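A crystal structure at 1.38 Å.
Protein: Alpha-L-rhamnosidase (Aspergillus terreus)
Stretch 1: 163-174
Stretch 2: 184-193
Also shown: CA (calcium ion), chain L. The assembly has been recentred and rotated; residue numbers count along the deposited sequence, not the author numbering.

Stretch 1 163-174: DQRVGDHVMAPG
Stretch 2 (184-193) YNTYDVTDLL

What forms the apolar centre? Val166 (chi1 t), buried and pointing toward stretch 2, lays CG1 over one face of the Tyr187 ring, 3.9 Å from its centroid and 3.5 Å from Tyr187 CG. Its branches also meet two aliphatic neighbours: Val166 CG1 lies 3.8 Å from Val189 CG1, Val166 CG2 3.9 Å from Leu192 CD1. Leu192 (m, t) follows the strand 185-188, in a turn where Leu192 N bonds Val189 O at 3.0 Å.

How do the backbones run? They are antiparallel: Gln164 CA lies 6.7 Å from Leu192 CA, Gly167 CA 6.5 Å from Tyr187 CA, and Pro173 CA 6.3 Å from Tyr184 CA. No clear direct hydrogen bond joins them. Gly167 (phi 68°, psi -173°) suits its place, since a CB would fall 2.4 Å from Tyr187 CE1.

What does the far end of Tyr187 (chi1 m) meet? Its edge faces the His169 ring (chi1 m), centroids 4.9 Å apart, planes at 59°. Water 1 links Tyr187 OH (2.8 Å, weak) to Val166 O (2.7 Å) and His169 N (2.9 Å).

How is the polar edge closed? Asn185 (chi1 m) uses waters: water 3 joins Asn185 ND2 (2.9 Å) to Pro173 O (2.7 Å), beyond a cis peptide before Pro173, while water 2 joins His169 ND1 (2.8 Å) weakly to Asn185 OD1 (3.2 Å).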

# COMPACT_ATOMS: atom_id res chain seq x y z
N ASP A 163 4.01 -22.27 -23.23
CA ASP A 163 4.91 -22.47 -22.08
C ASP A 163 5.77 -21.25 -21.74
O ASP A 163 6.84 -21.40 -21.13
CB ASP A 163 5.82 -23.70 -22.23
CG ASP A 163 6.40 -24.17 -20.89
OD1 ASP A 163 5.73 -23.98 -19.79
OD2 ASP A 163 7.51 -24.70 -20.92
N GLN A 164 5.31 -20.05 -22.07
CA GLN A 164 5.95 -18.82 -21.61
C GLN A 164 4.98 -18.13 -20.65
O GLN A 164 3.81 -17.88 -21.03
CB GLN A 164 6.24 -17.93 -22.80
CG GLN A 164 7.15 -18.58 -23.83
CD GLN A 164 6.87 -18.05 -25.22
OE1 GLN A 164 5.81 -18.30 -25.84
NE2 GLN A 164 7.84 -17.31 -25.71
N ARG A 165 5.46 -17.76 -19.47
CA ARG A 165 4.61 -17.07 -18.52
C ARG A 165 4.11 -15.76 -19.13
O ARG A 165 4.89 -15.00 -19.69
CB ARG A 165 5.32 -16.81 -17.19
CG ARG A 165 4.32 -16.44 -16.09
CD ARG A 165 5.00 -16.02 -14.82
NE ARG A 165 4.08 -16.10 -13.70
CZ ARG A 165 3.26 -15.10 -13.32
NH1 ARG A 165 3.15 -13.98 -14.06
NH2 ARG A 165 2.60 -15.22 -12.18
N VAL A 166 2.82 -15.47 -18.96
CA VAL A 166 2.24 -14.20 -19.39
C VAL A 166 2.41 -13.19 -18.27
O VAL A 166 1.83 -13.32 -17.23
CB VAL A 166 0.76 -14.31 -19.78
CG1 VAL A 166 0.17 -12.96 -20.15
CG2 VAL A 166 0.57 -15.35 -20.87
N GLY A 167 3.22 -12.16 -18.56
CA GLY A 167 3.48 -11.09 -17.62
C GLY A 167 4.27 -11.53 -16.41
O GLY A 167 4.69 -12.68 -16.29
N ASP A 168 4.40 -10.60 -15.47
CA ASP A 168 5.16 -10.79 -14.23
C ASP A 168 4.33 -10.42 -12.99
O ASP A 168 4.88 -10.12 -11.91
CB ASP A 168 6.46 -10.02 -14.27
CG ASP A 168 6.30 -8.52 -14.43
OD1 ASP A 168 5.15 -8.06 -14.46
OD2 ASP A 168 7.34 -7.84 -14.52
N HIS A 169 3.01 -10.40 -13.14
CA HIS A 169 2.14 -10.17 -12.01
C HIS A 169 1.95 -11.47 -11.22
O HIS A 169 1.67 -12.55 -11.82
CB HIS A 169 0.75 -9.66 -12.42
CG HIS A 169 0.71 -8.45 -13.28
ND1 HIS A 169 -0.48 -7.81 -13.50
CD2 HIS A 169 1.65 -7.84 -14.05
CE1 HIS A 169 -0.26 -6.78 -14.33
NE2 HIS A 169 1.02 -6.79 -14.70
N VAL A 170 1.99 -11.39 -9.90
CA VAL A 170 1.72 -12.54 -9.04
C VAL A 170 0.54 -12.18 -8.14
O VAL A 170 0.14 -11.01 -8.03
CB VAL A 170 2.94 -13.00 -8.24
CG1 VAL A 170 4.03 -13.48 -9.17
CG2 VAL A 170 3.44 -11.91 -7.31
N MET A 171 -0.04 -13.18 -7.49
CA MET A 171 -1.25 -13.00 -6.68
C MET A 171 -2.31 -12.17 -7.43
O MET A 171 -2.99 -11.31 -6.86
CB MET A 171 -0.93 -12.42 -5.30
CG MET A 171 0.08 -13.27 -4.53
SD MET A 171 -0.42 -14.94 -4.21
CE MET A 171 -1.57 -14.68 -2.88
N ALA A 172 -2.48 -12.45 -8.73
CA ALA A 172 -3.31 -11.68 -9.63
C ALA A 172 -4.71 -12.27 -9.69
O ALA A 172 -4.84 -13.51 -9.77
CB ALA A 172 -2.69 -11.68 -11.00
N PRO A 173 -5.79 -11.48 -9.71
CA PRO A 173 -5.81 -10.01 -9.83
C PRO A 173 -5.78 -9.22 -8.53
O PRO A 173 -5.91 -7.99 -8.58
CB PRO A 173 -7.18 -9.81 -10.54
CG PRO A 173 -8.06 -10.85 -9.88
CD PRO A 173 -7.14 -12.04 -9.82
N GLY A 174 -5.54 -9.88 -7.40
CA GLY A 174 -5.50 -9.18 -6.13
C GLY A 174 -6.86 -9.23 -5.45
O GLY A 174 -7.76 -9.98 -5.91
N TYR A 184 -9.51 -6.84 -13.77
CA TYR A 184 -8.96 -7.74 -14.78
C TYR A 184 -7.69 -7.11 -15.32
O TYR A 184 -7.50 -5.87 -15.25
CB TYR A 184 -9.92 -8.05 -15.94
CG TYR A 184 -10.09 -6.86 -16.85
CD1 TYR A 184 -11.00 -5.87 -16.58
CD2 TYR A 184 -9.36 -6.78 -18.01
CE1 TYR A 184 -11.07 -4.74 -17.39
CE2 TYR A 184 -9.43 -5.67 -18.83
CZ TYR A 184 -10.31 -4.65 -18.53
OH TYR A 184 -10.35 -3.58 -19.37
N ASN A 185 -6.78 -7.92 -15.83
CA ASN A 185 -5.47 -7.50 -16.29
C ASN A 185 -5.34 -7.59 -17.80
O ASN A 185 -5.98 -8.42 -18.44
CB ASN A 185 -4.34 -8.23 -15.58
CG ASN A 185 -4.51 -8.15 -14.08
OD1 ASN A 185 -4.60 -9.18 -13.38
ND2 ASN A 185 -4.60 -6.93 -13.57
N THR A 186 -4.47 -6.75 -18.36
CA THR A 186 -4.20 -6.69 -19.77
C THR A 186 -2.70 -6.92 -20.01
O THR A 186 -1.85 -6.26 -19.36
CB THR A 186 -4.61 -5.34 -20.35
OG1 THR A 186 -5.99 -5.12 -20.11
CG2 THR A 186 -4.35 -5.30 -21.85
N TYR A 187 -2.36 -7.80 -20.96
CA TYR A 187 -0.98 -8.10 -21.28
C TYR A 187 -0.77 -8.01 -22.79
O TYR A 187 -1.62 -8.45 -23.59
CB TYR A 187 -0.63 -9.52 -20.83
CG TYR A 187 -0.81 -9.74 -19.36
CD1 TYR A 187 0.16 -9.35 -18.44
CD2 TYR A 187 -1.96 -10.35 -18.85
CE1 TYR A 187 -0.00 -9.54 -17.07
CE2 TYR A 187 -2.11 -10.59 -17.49
CZ TYR A 187 -1.12 -10.22 -16.58
OH TYR A 187 -1.25 -10.49 -15.25
N ASP A 188 0.41 -7.53 -23.17
CA ASP A 188 0.85 -7.56 -24.56
C ASP A 188 1.54 -8.91 -24.81
O ASP A 188 2.64 -9.16 -24.32
CB ASP A 188 1.76 -6.39 -24.86
CG ASP A 188 2.35 -6.40 -26.26
OD1 ASP A 188 2.08 -7.37 -27.01
OD2 ASP A 188 3.07 -5.42 -26.59
N VAL A 189 0.83 -9.80 -25.49
CA VAL A 189 1.32 -11.16 -25.72
C VAL A 189 1.78 -11.36 -27.17
O VAL A 189 1.98 -12.50 -27.62
CB VAL A 189 0.29 -12.22 -25.29
CG1 VAL A 189 -0.04 -12.08 -23.83
CG2 VAL A 189 -0.96 -12.19 -26.14
N THR A 190 2.03 -10.28 -27.90
CA THR A 190 2.47 -10.32 -29.29
C THR A 190 3.62 -11.32 -29.49
O THR A 190 3.58 -12.11 -30.45
CB THR A 190 2.93 -8.94 -29.75
OG1 THR A 190 1.83 -8.04 -29.56
CG2 THR A 190 3.34 -8.90 -31.21
N ASP A 191 4.63 -11.26 -28.62
CA ASP A 191 5.88 -11.99 -28.83
C ASP A 191 5.78 -13.43 -28.30
O ASP A 191 6.73 -14.21 -28.52
CB ASP A 191 7.04 -11.22 -28.22
CG ASP A 191 7.41 -9.94 -28.96
OD1 ASP A 191 6.96 -9.74 -30.15
OD2 ASP A 191 8.16 -9.15 -28.36
N LEU A 192 4.70 -13.78 -27.60
CA LEU A 192 4.55 -15.15 -27.08
C LEU A 192 3.87 -16.06 -28.11
O LEU A 192 3.99 -17.28 -28.02
CB LEU A 192 3.71 -15.13 -25.79
CG LEU A 192 4.20 -14.22 -24.68
CD1 LEU A 192 3.41 -14.44 -23.41
CD2 LEU A 192 5.67 -14.40 -24.38
N LEU A 193 3.13 -15.47 -29.06
CA LEU A 193 2.48 -16.26 -30.09
C LEU A 193 3.50 -16.75 -31.11
O LEU A 193 4.62 -16.23 -31.26
CB LEU A 193 1.41 -15.44 -30.80
CG LEU A 193 0.25 -14.94 -29.96
CD1 LEU A 193 -0.67 -14.06 -30.82
CD2 LEU A 193 -0.53 -16.11 -29.44
CA CA L . 4.86 -4.11 -25.90
O HOH W 1 1.27 -11.80 -15.03
O HOH W 2 -2.34 -8.19 -11.41
O HOH W 3 -5.40 -6.47 -10.77
O HOH W 4 5.44 -6.29 -27.42
O HOH W 5 5.37 -3.39 -28.40
O HOH W 6 3.35 -2.47 -26.74
O HOH W 7 5.64 -6.33 -24.43